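Local coordinates for protein AxyAgu115A (Amphibacillus xylanus NBRC 15112, PDB 6NPS) that acts as a family GH115 alpha-glucuronidase, a glycoside hydrolase that removes glucuronic acid side groups from arabinoglucuronoxylan in coordination with alpha-arabinofuranosidases, at the interface of chains A and B. Coordinates in Å, arbitrary orientation; residue numbers count along the deposited sequence, not the author numbering. Chains: chain A/B, AxyAgu115A.

Contact 1: the interface of chains A and B. Residues chain A 595, 598, 659-661, 665; chain B 650-654.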
loop_
_atom_site.group_PDB
_atom_site.type_symbol
_atom_site.label_atom_id
_atom_site.label_comp_id
_atom_site.label_asym_id
_atom_site.label_seq_id
_atom_site.Cartn_x
_atom_site.Cartn_y
_atom_site.Cartn_z
ATOM N N ALA A 595 5.360 10.916 -1.777
ATOM C CA ALA A 595 6.507 10.007 -1.743
ATOM C C ALA A 595 6.412 8.912 -2.807
ATOM O O ALA A 595 7.433 8.521 -3.374
ATOM C CB ALA A 595 6.656 9.375 -0.363
ATOM N N ASN A 598 8.098 10.091 -5.798
ATOM C CA ASN A 598 9.506 10.448 -5.565
ATOM C C ASN A 598 9.673 11.971 -5.516
ATOM O O ASN A 598 10.679 12.514 -6.011
ATOM C CB ASN A 598 10.434 9.875 -6.639
ATOM C CG ASN A 598 11.864 9.503 -6.121
ATOM O OD1 ASN A 598 12.077 8.337 -5.839
ATOM N ND2 ASN A 598 12.795 10.451 -5.992
ATOM N N LEU A 659 14.258 9.505 -1.697
ATOM C CA LEU A 659 15.653 9.643 -2.066
ATOM C C LEU A 659 15.688 10.229 -3.481
ATOM O O LEU A 659 15.079 9.647 -4.400
ATOM C CB LEU A 659 16.382 8.290 -2.015
ATOM C CG LEU A 659 16.345 7.620 -0.610
ATOM C CD1 LEU A 659 16.807 6.145 -0.612
ATOM C CD2 LEU A 659 17.196 8.431 0.344
ATOM N N PRO A 660 16.366 11.361 -3.707
ATOM C CA PRO A 660 16.320 12.012 -5.041
ATOM C C PRO A 660 16.793 11.100 -6.155
ATOM O O PRO A 660 17.738 10.351 -5.997
ATOM C CB PRO A 660 17.272 13.206 -4.898
ATOM C CG PRO A 660 17.688 13.247 -3.458
ATOM C CD PRO A 660 17.368 11.945 -2.800
ATOM N N VAL A 661 16.182 11.231 -7.331
ATOM C CA VAL A 661 16.699 10.494 -8.478
ATOM C C VAL A 661 17.846 11.277 -9.120
ATOM O O VAL A 661 18.085 12.441 -8.790
ATOM C CB VAL A 661 15.590 10.217 -9.510
ATOM C CG1 VAL A 661 14.479 9.347 -8.865
ATOM C CG2 VAL A 661 15.027 11.548 -10.043
ATOM N N ARG A 665 14.613 15.799 -13.484
ATOM C CA ARG A 665 13.258 15.579 -13.930
ATOM C C ARG A 665 12.308 16.447 -13.119
ATOM O O ARG A 665 12.575 16.815 -11.960
ATOM C CB ARG A 665 12.882 14.088 -13.772
ATOM C CG ARG A 665 13.712 13.129 -14.570
ATOM C CD ARG A 665 13.840 11.690 -13.906
ATOM N NE ARG A 665 12.586 11.280 -13.253
ATOM C CZ ARG A 665 12.439 10.145 -12.574
ATOM N NH1 ARG A 665 13.496 9.338 -12.456
ATOM N NH2 ARG A 665 11.253 9.850 -11.979
ATOM N N ASN B 650 11.384 6.367 -13.552
ATOM C CA ASN B 650 11.779 5.372 -12.559
ATOM C C ASN B 650 11.921 6.046 -11.202
ATOM O O ASN B 650 12.040 7.284 -11.093
ATOM C CB ASN B 650 13.064 4.636 -12.964
ATOM C CG ASN B 650 14.283 5.557 -13.012
ATOM O OD1 ASN B 650 14.200 6.676 -13.478
ATOM N ND2 ASN B 650 15.417 5.069 -12.529
ATOM N N LYS B 651 11.845 5.234 -10.157
ATOM C CA LYS B 651 11.767 5.763 -8.795
ATOM C C LYS B 651 12.678 4.975 -7.873
ATOM O O LYS B 651 12.820 3.763 -8.024
ATOM C CB LYS B 651 10.320 5.734 -8.278
ATOM C CG LYS B 651 9.463 6.887 -8.928
ATOM C CD LYS B 651 7.968 6.651 -8.721
ATOM C CE LYS B 651 7.154 7.620 -9.592
ATOM N NZ LYS B 651 7.043 7.155 -11.019
ATOM N N ASN B 652 13.284 5.671 -6.914
ATOM C CA ASN B 652 14.100 5.045 -5.879
ATOM C C ASN B 652 13.205 4.394 -4.817
ATOM O O ASN B 652 11.991 4.641 -4.787
ATOM C CB ASN B 652 14.982 6.103 -5.233
ATOM C CG ASN B 652 16.137 6.473 -6.111
ATOM O OD1 ASN B 652 16.671 5.620 -6.824
ATOM N ND2 ASN B 652 16.524 7.734 -6.083
ATOM N N PRO B 653 13.786 3.557 -3.943
ATOM C CA PRO B 653 13.037 3.044 -2.785
ATOM C C PRO B 653 12.472 4.186 -1.946
ATOM O O PRO B 653 13.100 5.238 -1.775
ATOM C CB PRO B 653 14.089 2.245 -2.003
ATOM C CG PRO B 653 15.166 1.921 -3.017
ATOM C CD PRO B 653 15.178 3.047 -3.985
ATOM N N VAL B 654 11.267 3.981 -1.431
ATOM C CA VAL B 654 10.664 4.918 -0.485
ATOM C C VAL B 654 10.940 4.378 0.915
ATOM O O VAL B 654 10.707 3.189 1.191
ATOM C CB VAL B 654 9.158 5.081 -0.741
ATOM C CG1 VAL B 654 8.533 6.071 0.285
ATOM C CG2 VAL B 654 8.939 5.581 -2.161
HETATM O O HOH W 1 12.489 7.637 -3.090
#

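Contact 2: the interface of chains A and B. Residues chain A 610, 613, 652-653, 655; chain B 659-660.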
loop_
_atom_site.group_PDB
_atom_site.type_symbol
_atom_site.label_atom_id
_atom_site.label_comp_id
_atom_site.label_asym_id
_atom_site.label_seq_id
_atom_site.Cartn_x
_atom_site.Cartn_y
_atom_site.Cartn_z
ATOM N N LYS A 610 5.398 14.655 11.984
ATOM C CA LYS A 610 6.115 14.420 13.230
ATOM C C LYS A 610 5.851 15.526 14.246
ATOM O O LYS A 610 5.665 15.266 15.450
ATOM C CB LYS A 610 7.617 14.323 12.918
ATOM C CG LYS A 610 8.418 13.336 13.705
ATOM C CD LYS A 610 9.951 13.460 13.433
ATOM C CE LYS A 610 10.277 13.547 11.956
ATOM N NZ LYS A 610 11.779 13.412 11.698
ATOM N N LEU A 613 2.438 15.180 15.831
ATOM C CA LEU A 613 2.399 14.146 16.859
ATOM C C LEU A 613 3.009 14.638 18.173
ATOM O O LEU A 613 2.508 14.329 19.265
ATOM C CB LEU A 613 3.123 12.892 16.357
ATOM C CG LEU A 613 2.972 11.701 17.303
ATOM C CD1 LEU A 613 1.501 11.297 17.323
ATOM C CD2 LEU A 613 3.817 10.547 16.826
ATOM N N ASN A 652 0.812 4.690 15.086
ATOM C CA ASN A 652 1.087 6.061 14.677
ATOM C C ASN A 652 1.190 6.182 13.149
ATOM O O ASN A 652 1.330 5.175 12.439
ATOM C CB ASN A 652 2.387 6.515 15.340
ATOM C CG ASN A 652 2.165 6.992 16.753
ATOM O OD1 ASN A 652 1.074 7.444 17.081
ATOM N ND2 ASN A 652 3.186 6.891 17.594
ATOM N N PRO A 653 1.135 7.409 12.620
ATOM C CA PRO A 653 1.412 7.610 11.180
ATOM C C PRO A 653 2.779 7.070 10.817
ATOM O O PRO A 653 3.740 7.196 11.582
ATOM C CB PRO A 653 1.375 9.138 11.009
ATOM C CG PRO A 653 0.625 9.644 12.208
ATOM C CD PRO A 653 0.829 8.674 13.326
ATOM N N LEU A 655 5.869 7.549 8.352
ATOM C CA LEU A 655 6.386 8.657 7.540
ATOM C C LEU A 655 7.101 8.088 6.330
ATOM O O LEU A 655 7.864 7.124 6.458
ATOM C CB LEU A 655 7.390 9.503 8.320
ATOM C CG LEU A 655 6.921 9.972 9.693
ATOM C CD1 LEU A 655 8.045 10.740 10.332
ATOM C CD2 LEU A 655 5.704 10.843 9.503
ATOM N N LEU B 659 7.139 6.254 14.187
ATOM C CA LEU B 659 7.135 7.084 15.362
ATOM C C LEU B 659 6.679 6.242 16.538
ATOM O O LEU B 659 5.618 5.608 16.453
ATOM C CB LEU B 659 6.179 8.286 15.172
ATOM C CG LEU B 659 6.521 9.133 13.936
ATOM C CD1 LEU B 659 5.448 10.188 13.600
ATOM C CD2 LEU B 659 7.863 9.796 14.167
ATOM N N PRO B 660 7.427 6.206 17.638
ATOM C CA PRO B 660 7.106 5.257 18.728
ATOM C C PRO B 660 5.729 5.483 19.341
ATOM O O PRO B 660 5.282 6.613 19.533
ATOM C CB PRO B 660 8.210 5.524 19.770
ATOM C CG PRO B 660 9.334 6.162 18.976
ATOM C CD PRO B 660 8.693 6.933 17.849
HETATM O O HOH W 2 4.806 4.975 13.003
#

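Contact 1: the interface of chains A and B
B:Asn652 meets A:Leu659 through a side chain whose CG lies anti to its own carbonyl carbon (chi1 -76°), a turn that sends the carboxamide across to chain A. There ND2 donates an almost straight hydrogen bond, 2.9 Å to A:Leu659 O, with the acceptor in the plane of the amide but the donor well above the carbonyl plane. A:Asn598 ND2 reaches that same oxygen from the opposite face, so the backbone carbonyl is clamped between two carboxamides, one from each chain. The planes of these amides are 62° apart, and A:Asn598 uses its other end to accept a hydrogen bond from the backbone N of B:Asn652, 3.1 Å from OD1. A:Asn598 OD1 thus holds the backbone of B:Asn652, whose side chain meets A:Asn598 at the shared carbonyl oxygen. Beside them water 1 joins A:Asn598 OD1 and A:Leu659 N to B:Pro653 O. A second grip lies farther along the loop, where the A:Arg665 chain, bent at chi3 (37°), turns its guanidinium end-on to B:Asn650 O. NH1 and NH2 both donate to this one oxygen, which sits at the guanidinium edge, while A:Val661 CG2 lies over one face, offset toward its rim. The nearby amine of B:Lys651 would probably add some like-charge repulsion. The loops of a presumed dimer, with the end of helix 564-596, are thus joined mainly through polar groups, with a small apolar touch where A:Ala595 CB meets B:Val654 CG1 at 3.9 Å.

Contact 2: the interface of chains A and B
The carboxamide of A:Asn652 is the flat side-chain group of this patch, and it presents its edge to chain B: B:Leu659 O lies almost in the amide plane, 3.0 Å from ND2, at the end of a nearly straight hydrogen bond (171° at H). Seen from the acceptor the approach is different, because the nitrogen stands 62° out of the carbonyl plane of B:Leu659, over a face of that peptide group. B:Pro660 O, 2.9 Å from A:Asn652 ND2, is at least as near, but the N-H points elsewhere and no hydrogen bond forms. The CB of A:Asn652 also rests against B:Leu659 O. An alanine here would probably leave B:Leu659 O without this donor from chain A and open a gap beside the backbone at B:Pro660. The other half of the patch is a lesson in how one aliphatic side chain can plug a partner. B:Leu659, its CG anti to the carbonyl carbon (chi1 -57°), pushes its two methyl groups against different walls. CD1 meets A:Leu613 CD2 at 3.6 Å, the two leucine side chains running antiparallel alongside one another. CD2 lies against the aliphatic stem of A:Lys610, touching CG at 3.6 Å, and the two side chains lie nearly perpendicular. A:Leu655 closes in as well, also crosswise, with its CD1 4.0 Å from CD2 of the incoming leucine. Helix 601-629 supplies the first two walls and the short strand 655-657 the third, making a hydrophobic socket whose lysine contributes methylene groups rather than its amine. At the backbone end of the plug, water 2 bridges the chains and gives the amide of B:Leu659 a partner: it lies 2.9 Å from B:Leu659 N and 2.8 Å from A:Pro653 O.

The centres of the C-alpha atoms of contact 1 and contact 2 are about 22 Å apart on one two-fold symmetric interface. Both draw on residues 652, 653, 659 and 660: residue 652 is the donor and the carbonyl of residue 659 the acceptor in both, with the chains exchanged. Contact 1 extends this shared core toward A:Arg665 and the end of helix 564-596, whereas contact 2 extends it onto helix 601-629. Each subunit thus offers both plug and socket, a reciprocal arrangement consistent with a homodimer, although the structure alone does not show that this pairing persists in solution.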